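Local atomic coordinates of pyruvate kinase (Pseudomonas aeruginosa, PDB entry 6QXL), a protein that probably catalyses the last step of glycolysis, transferring the phosphoryl group of phosphoenolpyruvate to ADP to give pyruvate and ATP. Residues A64-Q70 with L188-S194; M202-R206 with W217-K221; S345-R351 with R395-S399; T370-G376 with D454-L458. All coordinates share one frame. Numbering follows the deposited sequence.

Contact 1. Residues A64-Q70 with L188-S194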
# COMPACT_ATOMS: atom_id res chain seq x y z
N ALA A 64 26.91 -15.95 -24.81
CA ALA A 64 26.46 -15.26 -26.00
C ALA A 64 27.57 -14.37 -26.53
O ALA A 64 28.50 -14.02 -25.81
CB ALA A 64 25.22 -14.43 -25.69
N LEU A 65 27.43 -14.00 -27.80
CA LEU A 65 28.30 -13.05 -28.45
C LEU A 65 27.51 -11.85 -28.86
O LEU A 65 26.50 -11.96 -29.56
CB LEU A 65 28.98 -13.66 -29.68
CG LEU A 65 29.87 -14.89 -29.47
CD1 LEU A 65 30.69 -15.14 -30.76
CD2 LEU A 65 30.79 -14.77 -28.27
N LEU A 66 27.98 -10.69 -28.43
CA LEU A 66 27.34 -9.43 -28.73
C LEU A 66 28.32 -8.63 -29.58
O LEU A 66 29.49 -8.49 -29.21
CB LEU A 66 27.02 -8.69 -27.43
CG LEU A 66 26.34 -7.34 -27.58
CD1 LEU A 66 25.41 -7.11 -26.41
CD2 LEU A 66 27.34 -6.21 -27.65
N GLY A 67 27.81 -8.10 -30.70
CA GLY A 67 28.58 -7.28 -31.60
C GLY A 67 28.11 -5.85 -31.51
O GLY A 67 26.92 -5.58 -31.71
N ASP A 68 29.03 -4.95 -31.22
CA ASP A 68 28.70 -3.56 -30.94
C ASP A 68 29.09 -2.69 -32.13
O ASP A 68 30.27 -2.51 -32.39
CB ASP A 68 29.40 -3.12 -29.62
CG ASP A 68 28.76 -1.90 -28.98
OD1 ASP A 68 28.43 -0.95 -29.72
OD2 ASP A 68 28.56 -1.88 -27.73
N LEU A 69 28.11 -2.16 -32.82
CA LEU A 69 28.33 -1.27 -33.97
C LEU A 69 28.90 0.07 -33.50
O LEU A 69 28.46 0.63 -32.50
CB LEU A 69 27.03 -0.98 -34.73
CG LEU A 69 26.27 -2.22 -35.25
CD1 LEU A 69 24.91 -1.80 -35.83
CD2 LEU A 69 27.14 -3.01 -36.26
N GLN A 70 29.87 0.59 -34.25
CA GLN A 70 30.50 1.85 -33.85
C GLN A 70 29.55 3.02 -33.89
O GLN A 70 29.56 3.88 -33.04
CB GLN A 70 31.70 2.12 -34.75
CG GLN A 70 32.36 3.47 -34.51
CD GLN A 70 33.61 3.67 -35.32
OE1 GLN A 70 34.67 3.37 -34.85
NE2 GLN A 70 33.47 4.22 -36.56
N LEU A 188 26.24 -13.98 -34.80
CA LEU A 188 26.25 -13.35 -33.49
C LEU A 188 24.85 -13.42 -32.87
O LEU A 188 23.84 -13.34 -33.56
CB LEU A 188 26.72 -11.90 -33.60
CG LEU A 188 28.16 -11.67 -34.05
CD1 LEU A 188 28.52 -10.21 -33.91
CD2 LEU A 188 29.15 -12.54 -33.27
N ASP A 189 24.83 -13.58 -31.56
CA ASP A 189 23.58 -13.70 -30.82
C ASP A 189 22.91 -12.35 -30.57
O ASP A 189 21.68 -12.25 -30.58
CB ASP A 189 23.86 -14.42 -29.51
CG ASP A 189 24.57 -15.74 -29.74
OD1 ASP A 189 23.98 -16.63 -30.37
OD2 ASP A 189 25.73 -15.86 -29.36
N TYR A 190 23.72 -11.30 -30.36
CA TYR A 190 23.21 -9.95 -30.14
C TYR A 190 24.00 -8.96 -30.98
O TYR A 190 25.20 -9.11 -31.16
CB TYR A 190 23.32 -9.55 -28.65
CG TYR A 190 22.36 -10.26 -27.75
CD1 TYR A 190 21.03 -9.85 -27.64
CD2 TYR A 190 22.76 -11.35 -26.99
CE1 TYR A 190 20.15 -10.51 -26.81
CE2 TYR A 190 21.88 -12.01 -26.15
CZ TYR A 190 20.60 -11.57 -26.06
OH TYR A 190 19.74 -12.25 -25.25
N VAL A 191 23.31 -7.94 -31.45
CA VAL A 191 23.92 -6.81 -32.14
C VAL A 191 23.43 -5.54 -31.47
O VAL A 191 22.23 -5.35 -31.31
CB VAL A 191 23.56 -6.80 -33.62
CG1 VAL A 191 24.01 -5.51 -34.30
CG2 VAL A 191 24.21 -7.98 -34.30
N ALA A 192 24.36 -4.66 -31.12
CA ALA A 192 24.03 -3.41 -30.44
C ALA A 192 24.18 -2.23 -31.38
O ALA A 192 25.21 -2.07 -32.04
CB ALA A 192 24.91 -3.22 -29.23
N VAL A 193 23.14 -1.40 -31.43
CA VAL A 193 23.14 -0.19 -32.25
C VAL A 193 23.54 1.00 -31.39
O VAL A 193 22.97 1.21 -30.33
CB VAL A 193 21.75 0.04 -32.85
CG1 VAL A 193 21.71 1.31 -33.67
CG2 VAL A 193 21.37 -1.15 -33.70
N SER A 194 24.51 1.78 -31.87
CA SER A 194 24.96 2.97 -31.15
C SER A 194 24.22 4.21 -31.63
O SER A 194 23.83 4.32 -32.79
CB SER A 194 26.45 3.17 -31.33
OG SER A 194 27.19 2.10 -30.81
O HOH W 1 30.17 3.44 -30.54

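Contact 2. Residues M202-R206 with W217-K221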
# COMPACT_ATOMS: atom_id res chain seq x y z
N MET A 202 16.21 1.86 -35.14
CA MET A 202 16.27 0.45 -34.81
C MET A 202 15.59 -0.43 -35.85
O MET A 202 16.05 -1.55 -36.11
CB MET A 202 15.64 0.17 -33.43
CG MET A 202 16.36 0.76 -32.23
SD MET A 202 18.12 0.41 -32.11
CE MET A 202 18.06 -1.37 -31.85
N GLU A 203 14.49 0.06 -36.43
CA GLU A 203 13.81 -0.69 -37.49
C GLU A 203 14.70 -0.82 -38.73
O GLU A 203 14.76 -1.89 -39.34
CB GLU A 203 12.49 -0.04 -37.85
CG GLU A 203 11.40 -0.31 -36.84
CD GLU A 203 10.35 0.80 -36.76
OE1 GLU A 203 10.39 1.78 -37.53
OE2 GLU A 203 9.47 0.72 -35.88
N TYR A 204 15.39 0.26 -39.07
CA TYR A 204 16.34 0.24 -40.17
C TYR A 204 17.43 -0.81 -39.93
O TYR A 204 17.75 -1.62 -40.80
CB TYR A 204 16.96 1.63 -40.38
CG TYR A 204 17.84 1.77 -41.61
CD1 TYR A 204 17.72 0.92 -42.73
CD2 TYR A 204 18.76 2.82 -41.70
CE1 TYR A 204 18.52 1.08 -43.84
CE2 TYR A 204 19.55 3.00 -42.83
CZ TYR A 204 19.45 2.10 -43.87
OH TYR A 204 20.18 2.26 -45.01
N ALA A 205 17.99 -0.81 -38.72
CA ALA A 205 19.03 -1.78 -38.39
C ALA A 205 18.51 -3.21 -38.46
O ALA A 205 19.22 -4.11 -38.91
CB ALA A 205 19.62 -1.48 -37.04
N ARG A 206 17.25 -3.40 -38.05
CA ARG A 206 16.63 -4.73 -38.10
C ARG A 206 16.44 -5.20 -39.54
O ARG A 206 16.68 -6.37 -39.84
CB ARG A 206 15.29 -4.72 -37.36
CG ARG A 206 14.83 -6.13 -36.96
CD ARG A 206 13.52 -6.08 -36.19
NE ARG A 206 13.64 -5.62 -34.81
CZ ARG A 206 14.11 -6.35 -33.78
NH1 ARG A 206 14.55 -7.59 -33.97
NH2 ARG A 206 14.15 -5.85 -32.56
N TRP A 217 19.40 -10.85 -31.94
CA TRP A 217 18.52 -9.89 -31.28
C TRP A 217 19.23 -8.54 -31.19
O TRP A 217 20.45 -8.47 -31.07
CB TRP A 217 18.13 -10.40 -29.90
CG TRP A 217 16.96 -11.32 -29.90
CD1 TRP A 217 16.43 -11.98 -30.97
CD2 TRP A 217 16.16 -11.69 -28.77
NE1 TRP A 217 15.37 -12.74 -30.57
CE2 TRP A 217 15.16 -12.56 -29.24
CE3 TRP A 217 16.20 -11.38 -27.41
CZ2 TRP A 217 14.20 -13.12 -28.40
CZ3 TRP A 217 15.23 -11.92 -26.57
CH2 TRP A 217 14.25 -12.80 -27.08
N LEU A 218 18.44 -7.48 -31.24
CA LEU A 218 18.96 -6.13 -31.30
C LEU A 218 18.98 -5.43 -29.94
O LEU A 218 17.98 -5.44 -29.23
CB LEU A 218 18.14 -5.30 -32.25
CG LEU A 218 18.40 -5.52 -33.72
CD1 LEU A 218 17.46 -4.62 -34.49
CD2 LEU A 218 19.85 -5.21 -34.11
N VAL A 219 20.10 -4.79 -29.63
CA VAL A 219 20.25 -4.00 -28.42
C VAL A 219 20.31 -2.53 -28.76
O VAL A 219 21.19 -2.11 -29.49
CB VAL A 219 21.52 -4.37 -27.66
CG1 VAL A 219 21.56 -3.62 -26.33
CG2 VAL A 219 21.59 -5.87 -27.44
N ALA A 220 19.39 -1.75 -28.21
CA ALA A 220 19.43 -0.30 -28.35
C ALA A 220 20.25 0.31 -27.25
O ALA A 220 19.93 0.18 -26.07
CB ALA A 220 18.03 0.30 -28.34
N LYS A 221 21.33 0.99 -27.62
CA LYS A 221 22.14 1.72 -26.65
C LYS A 221 21.55 3.09 -26.41
O LYS A 221 21.44 3.87 -27.33
CB LYS A 221 23.57 1.81 -27.15
CG LYS A 221 24.25 0.46 -27.20
CD LYS A 221 25.53 0.50 -28.01
CE LYS A 221 26.60 1.34 -27.35
NZ LYS A 221 27.91 1.20 -28.03

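Contact 3. Residues S345-R351 with R395-S399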
# COMPACT_ATOMS: atom_id res chain seq x y z
N SER A 345 15.43 -8.24 -3.76
CA SER A 345 15.76 -9.01 -4.97
C SER A 345 14.82 -10.19 -5.25
O SER A 345 14.77 -10.67 -6.36
CB SER A 345 17.23 -9.48 -4.95
OG SER A 345 18.08 -8.40 -5.36
N GLN A 346 14.05 -10.61 -4.25
CA GLN A 346 13.23 -11.83 -4.33
C GLN A 346 11.72 -11.60 -4.19
O GLN A 346 10.97 -12.53 -4.45
CB GLN A 346 13.72 -12.82 -3.26
CG GLN A 346 15.20 -12.65 -2.90
CD GLN A 346 15.65 -13.56 -1.78
OE1 GLN A 346 14.84 -14.27 -1.16
NE2 GLN A 346 16.94 -13.45 -1.43
N LYS A 347 11.27 -10.40 -3.83
CA LYS A 347 9.85 -10.12 -3.61
C LYS A 347 9.27 -9.30 -4.75
O LYS A 347 9.87 -8.31 -5.18
CB LYS A 347 9.64 -9.38 -2.28
CG LYS A 347 10.08 -10.17 -1.06
CD LYS A 347 9.95 -9.31 0.21
CE LYS A 347 10.80 -9.79 1.38
NZ LYS A 347 10.58 -8.84 2.50
N SER A 348 8.10 -9.72 -5.26
CA SER A 348 7.46 -9.09 -6.41
C SER A 348 6.00 -8.70 -6.08
O SER A 348 5.34 -9.35 -5.27
CB SER A 348 7.51 -10.04 -7.64
OG SER A 348 6.83 -9.50 -8.74
N SER A 349 5.53 -7.63 -6.70
CA SER A 349 4.11 -7.28 -6.71
C SER A 349 3.30 -8.06 -7.78
O SER A 349 2.07 -8.00 -7.80
CB SER A 349 3.94 -5.78 -6.92
OG SER A 349 4.34 -5.40 -8.24
N HIS A 350 4.00 -8.76 -8.68
CA HIS A 350 3.39 -9.66 -9.66
C HIS A 350 2.42 -9.02 -10.64
O HIS A 350 1.47 -9.64 -11.11
CB HIS A 350 2.79 -10.92 -9.02
CG HIS A 350 3.80 -11.78 -8.33
ND1 HIS A 350 4.61 -12.71 -8.96
CD2 HIS A 350 4.16 -11.77 -7.03
CE1 HIS A 350 5.41 -13.23 -8.07
NE2 HIS A 350 5.16 -12.72 -6.88
N ARG A 351 2.69 -7.74 -10.95
CA ARG A 351 1.89 -6.96 -11.88
C ARG A 351 0.39 -6.95 -11.54
O ARG A 351 -0.45 -6.93 -12.44
CB ARG A 351 2.17 -7.44 -13.31
CG ARG A 351 3.64 -7.30 -13.70
CD ARG A 351 3.91 -7.76 -15.12
NE ARG A 351 5.23 -7.33 -15.60
CZ ARG A 351 5.71 -7.59 -16.82
NH1 ARG A 351 4.99 -8.30 -17.70
NH2 ARG A 351 6.90 -7.12 -17.17
N ARG A 395 11.36 -11.26 -16.18
CA ARG A 395 10.96 -9.89 -15.86
C ARG A 395 10.40 -9.73 -14.44
O ARG A 395 10.27 -8.63 -13.98
CB ARG A 395 9.90 -9.36 -16.82
CG ARG A 395 10.20 -9.41 -18.30
CD ARG A 395 11.52 -8.84 -18.68
NE ARG A 395 12.60 -9.78 -18.40
CZ ARG A 395 13.88 -9.46 -18.33
NH1 ARG A 395 14.28 -8.20 -18.53
NH2 ARG A 395 14.76 -10.40 -18.03
N ILE A 396 10.09 -10.82 -13.77
CA ILE A 396 9.46 -10.77 -12.46
C ILE A 396 10.50 -11.02 -11.40
O ILE A 396 11.27 -11.97 -11.49
CB ILE A 396 8.34 -11.83 -12.37
CG1 ILE A 396 7.29 -11.61 -13.45
CG2 ILE A 396 7.69 -11.82 -11.02
CD1 ILE A 396 6.68 -10.24 -13.41
N ARG A 397 10.51 -10.19 -10.37
CA ARG A 397 11.48 -10.37 -9.30
C ARG A 397 11.26 -11.71 -8.65
O ARG A 397 10.14 -12.05 -8.31
CB ARG A 397 11.37 -9.29 -8.24
CG ARG A 397 11.87 -7.92 -8.67
CD ARG A 397 11.47 -6.86 -7.64
NE ARG A 397 12.62 -6.00 -7.28
CZ ARG A 397 12.93 -4.89 -7.91
NH1 ARG A 397 12.19 -4.42 -8.92
NH2 ARG A 397 14.00 -4.23 -7.54
N SER A 398 12.34 -12.47 -8.49
CA SER A 398 12.29 -13.75 -7.83
C SER A 398 13.70 -14.21 -7.51
O SER A 398 14.66 -13.68 -8.04
CB SER A 398 11.61 -14.78 -8.75
OG SER A 398 11.65 -16.09 -8.18
N SER A 399 13.82 -15.21 -6.66
CA SER A 399 15.10 -15.92 -6.53
C SER A 399 15.05 -17.39 -6.99
O SER A 399 16.01 -18.12 -6.81
CB SER A 399 15.56 -15.82 -5.08
OG SER A 399 14.63 -16.42 -4.24
O HOH W 2 8.80 -7.63 -10.25

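Contact 4. Residues T370-G376 with D454-L458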
# COMPACT_ATOMS: atom_id res chain seq x y z
N THR A 370 3.28 -18.49 -8.80
CA THR A 370 3.23 -19.75 -8.07
C THR A 370 4.54 -20.03 -7.35
O THR A 370 4.54 -20.39 -6.17
CB THR A 370 2.88 -20.90 -9.02
OG1 THR A 370 1.62 -20.61 -9.64
CG2 THR A 370 2.78 -22.20 -8.27
N ALA A 371 5.65 -19.87 -8.05
CA ALA A 371 6.97 -20.16 -7.47
C ALA A 371 7.31 -19.26 -6.30
O ALA A 371 7.86 -19.71 -5.29
CB ALA A 371 8.05 -20.08 -8.53
N ASN A 372 6.96 -17.98 -6.41
CA ASN A 372 7.23 -17.06 -5.32
C ASN A 372 6.41 -17.31 -4.08
O ASN A 372 6.75 -16.79 -3.04
CB ASN A 372 7.04 -15.59 -5.77
CG ASN A 372 8.30 -15.03 -6.43
OD1 ASN A 372 9.28 -15.72 -6.68
ND2 ASN A 372 8.26 -13.76 -6.71
N HIS A 373 5.32 -18.08 -4.17
CA HIS A 373 4.48 -18.34 -3.00
C HIS A 373 4.48 -19.76 -2.47
O HIS A 373 4.16 -19.95 -1.32
CB HIS A 373 3.07 -17.87 -3.27
CG HIS A 373 2.97 -16.38 -3.46
ND1 HIS A 373 3.13 -15.79 -4.69
CD2 HIS A 373 2.76 -15.38 -2.57
CE1 HIS A 373 2.99 -14.48 -4.56
NE2 HIS A 373 2.81 -14.20 -3.28
N PHE A 374 4.81 -20.75 -3.29
CA PHE A 374 4.91 -22.14 -2.84
C PHE A 374 6.41 -22.44 -2.71
O PHE A 374 7.05 -22.80 -3.68
CB PHE A 374 4.16 -23.08 -3.82
CG PHE A 374 4.11 -24.57 -3.41
CD1 PHE A 374 4.03 -24.98 -2.07
CD2 PHE A 374 4.09 -25.57 -4.39
CE1 PHE A 374 3.94 -26.34 -1.74
CE2 PHE A 374 4.00 -26.91 -4.07
CZ PHE A 374 3.93 -27.30 -2.74
N PRO A 375 6.97 -22.29 -1.51
CA PRO A 375 8.44 -22.35 -1.37
C PRO A 375 9.04 -23.74 -1.60
O PRO A 375 10.25 -23.86 -1.81
CB PRO A 375 8.65 -21.91 0.06
CG PRO A 375 7.47 -22.48 0.77
CD PRO A 375 6.31 -22.34 -0.19
N GLY A 376 8.21 -24.79 -1.58
CA GLY A 376 8.63 -26.11 -1.99
C GLY A 376 9.15 -26.18 -3.42
O GLY A 376 9.87 -27.12 -3.76
N ASP A 454 11.65 -32.36 -3.34
CA ASP A 454 11.45 -31.04 -3.88
C ASP A 454 10.35 -31.03 -4.94
O ASP A 454 10.02 -32.06 -5.52
CB ASP A 454 12.75 -30.50 -4.52
CG ASP A 454 13.88 -30.29 -3.51
OD1 ASP A 454 13.61 -30.05 -2.31
OD2 ASP A 454 15.06 -30.37 -3.94
N TRP A 455 9.77 -29.86 -5.15
CA TRP A 455 8.77 -29.64 -6.19
C TRP A 455 9.35 -28.78 -7.30
O TRP A 455 10.33 -28.10 -7.12
CB TRP A 455 7.55 -28.94 -5.61
CG TRP A 455 6.77 -29.74 -4.67
CD1 TRP A 455 7.04 -29.94 -3.34
CD2 TRP A 455 5.58 -30.43 -4.96
NE1 TRP A 455 6.07 -30.74 -2.77
CE2 TRP A 455 5.16 -31.06 -3.75
CE3 TRP A 455 4.82 -30.61 -6.12
CZ2 TRP A 455 4.02 -31.85 -3.68
CZ3 TRP A 455 3.68 -31.40 -6.05
CH2 TRP A 455 3.28 -32.00 -4.83
N VAL A 456 8.68 -28.78 -8.44
CA VAL A 456 9.18 -28.12 -9.62
C VAL A 456 8.00 -27.66 -10.46
O VAL A 456 6.94 -28.26 -10.42
CB VAL A 456 10.13 -29.10 -10.39
CG1 VAL A 456 9.89 -29.24 -11.89
CG2 VAL A 456 11.53 -28.66 -10.13
N ILE A 457 8.22 -26.63 -11.26
CA ILE A 457 7.20 -26.18 -12.20
C ILE A 457 7.68 -26.51 -13.60
O ILE A 457 8.84 -26.27 -13.93
CB ILE A 457 6.95 -24.66 -12.12
CG1 ILE A 457 6.23 -24.34 -10.81
CG2 ILE A 457 6.13 -24.16 -13.30
CD1 ILE A 457 5.95 -22.87 -10.60
N LEU A 458 6.80 -27.07 -14.42
CA LEU A 458 7.11 -27.30 -15.81
C LEU A 458 6.12 -26.54 -16.64
O LEU A 458 4.93 -26.60 -16.39
CB LEU A 458 7.06 -28.80 -16.13
CG LEU A 458 7.64 -29.19 -17.49
CD1 LEU A 458 8.21 -30.59 -17.42
CD2 LEU A 458 6.63 -29.11 -18.63

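Contact 1. Residues A64-Q70 with L188-S194
Strands 64-68 and 190-193 run side by side in parallel, their axes 25° apart and 4.5 Å at closest approach, with Leu66 opposite Tyr190, Gly67 opposite Val191 and Asp68 opposite Ala192. The hydrogen bonds alternate as parallel pairing demands: Tyr190 N to Leu65 O (3.0 Å), Gly67 N to Tyr190 O (2.8 Å), Ala192 N to Gly67 O (2.8 Å) and Leu69 N to Ala192 O (3.0 Å). These are the third and fourth strands of the eight-stranded TIM barrel of pyruvate kinase. At the N-terminal end Asp189 OD2 accepts from Leu65 N (3.0 Å) and also pairs with Arg53. Leu66, Asp68, Tyr190 and Ala192 share one face, where Leu66 CG meets Tyr190 CB at 3.9 Å. On the other, Leu188 CD1 lies 3.7 Å from Gly67 CA, where a CB would clash. At the C-terminal ends, beside bound malonate and magnesium, Asp68 pairs with Arg34 and Lys221, while Ser194 OG donates to Leu69 O (2.6 Å).

Contact 2. Residues M202-R206 with W217-K221
Leu218 fills the gap between helix 202-206 and strand 217-221, whose axes come within 9.8 Å and run 151° apart. Its m,t rotamer extends the side chain from the strand into the helix surface, where CD1 lies 3.7 Å from Met202 O and 3.6 Å from Arg206 CB. Met202 takes the folded m,m,m conformation, so its thioether folds against the strand: Met202 SD sits 3.8 Å from Ala220 CB, and Met202 CE 4.0 Å from Leu218 CB. The small Ala220 thus receives the sulfur while the terminal methyl turns back toward Leu218. Arg206 starts sideways with chi1 and chi2 both t, then bends at chi3 (m), which lays one face of its guanidinium over Leu218 CD1; its charge is met by Asp242, which also accepts from Leu218 N. No hydrogen bond links the two segments, and the packing is largely apolar. Val219 points away from the helix, into the barrel interior toward Ala192 and Met245. Such alternation, with Leu218 facing the helix and Val219 facing inward, belongs to the beta-alpha-beta unit of a TIM barrel, here strand 190-193, helix 199-211 and strand 217-222.

Contact 3. Residues S345-R351 with R395-S399
A loop of the C-terminal alpha/beta domain, 395-399, leading from helix 388-394 to strand 402-406, meets residues 345-351, which connect helix 325-340 to helix 359-373. Their end-to-end directions differ by 136°, and no direct hydrogen bond joins them. Arg395 places CB 3.8 Å from Arg351 NH2, while its own guanidinium turns away to Asp311. Ile396 is the apolar centre: CD1 packs over one face of the Arg351 guanidinium, 3.9 Å from NE, and CG2 approaches Ser348 OG at 3.4 Å and His350 ND1 at 3.8 Å; His350 O also bonds Tyr369 OH of the second subunit. Arg397 rests its CB 4.0 Å from Ser348 CB and its CD 3.3 Å from Lys347 O, with NE bonded to Thr344 O. Ser398 passes close to Gln346, CA to CA 4.1 Å, and sends its hydroxyl to Asn372. Ser399 OG is 3.8 Å from Gln346 OE1. Ser348 forms an ST turn, its OG accepting from His350 N (2.9 Å), and a water joins Ser348 OG to Arg397 N, 3.1 Å from each.

Contact 4. Residues T370-G376 with D454-L458
A single hydrogen bond crosses this contact: Trp455 N donates to Gly376 O at 3.1 Å with an N-H...O angle of 156°. It lies where the chain, having left helix 359-373 through Phe374 and Pro375, is about to enter strand 377-383, and it begins the parallel pairing of that strand with strand 455-461, which continues as Trp455 bonds to Lys378 and Ile457 to Ala379 and Ile381. The aromatic contact lies beside it. Phe374 turns its edge toward the face of Trp455, ring centroids 5.0 Å apart for the five-membered ring and planes at 55°, an inclined edge-to-face pair in which Phe374 CE2 comes to 4.0 Å from Trp455 CD2. Trp455 also stacks with His477 on strand 470-477. Aliphatic packing makes up the rest: Ile457 CD1 reaches the helix, 4.0 Å from Thr370 CB and 4.1 Å from Ala371 CB. The helix thus packs on the sheet of the alpha/beta domain, while Phe374 and Trp455 also touch Asp357 and Cys359, respectively, of the second subunit. With one backbone bond, at the start of the paired strands, and otherwise apolar and aromatic contacts, the helix is held to strand 455-461 mainly by side-chain packing.

In the fold
From the N terminus, contact 1 comes first, closing a long loop of 117 residues that includes the strands of a separate mixed sheet and returns to the TIM barrel. Contact 2 follows in series, ten residues between its segments, and adjoins contact 1 through the neighbouring strands 190-193 and 217-222 and the salt bridge of Asp68 with Lys221. Contact 3 closes a loop of 43 residues, bringing the connection 345-351 to a loop of the alpha/beta domain. Contact 4 opens inside that loop and closes beyond it, so the two cross; it joins helix 359-373 and the lead into strand 377-383 to strand 455-461. They meet at Asn372, both touch the second subunit, and neither touches the barrel pair.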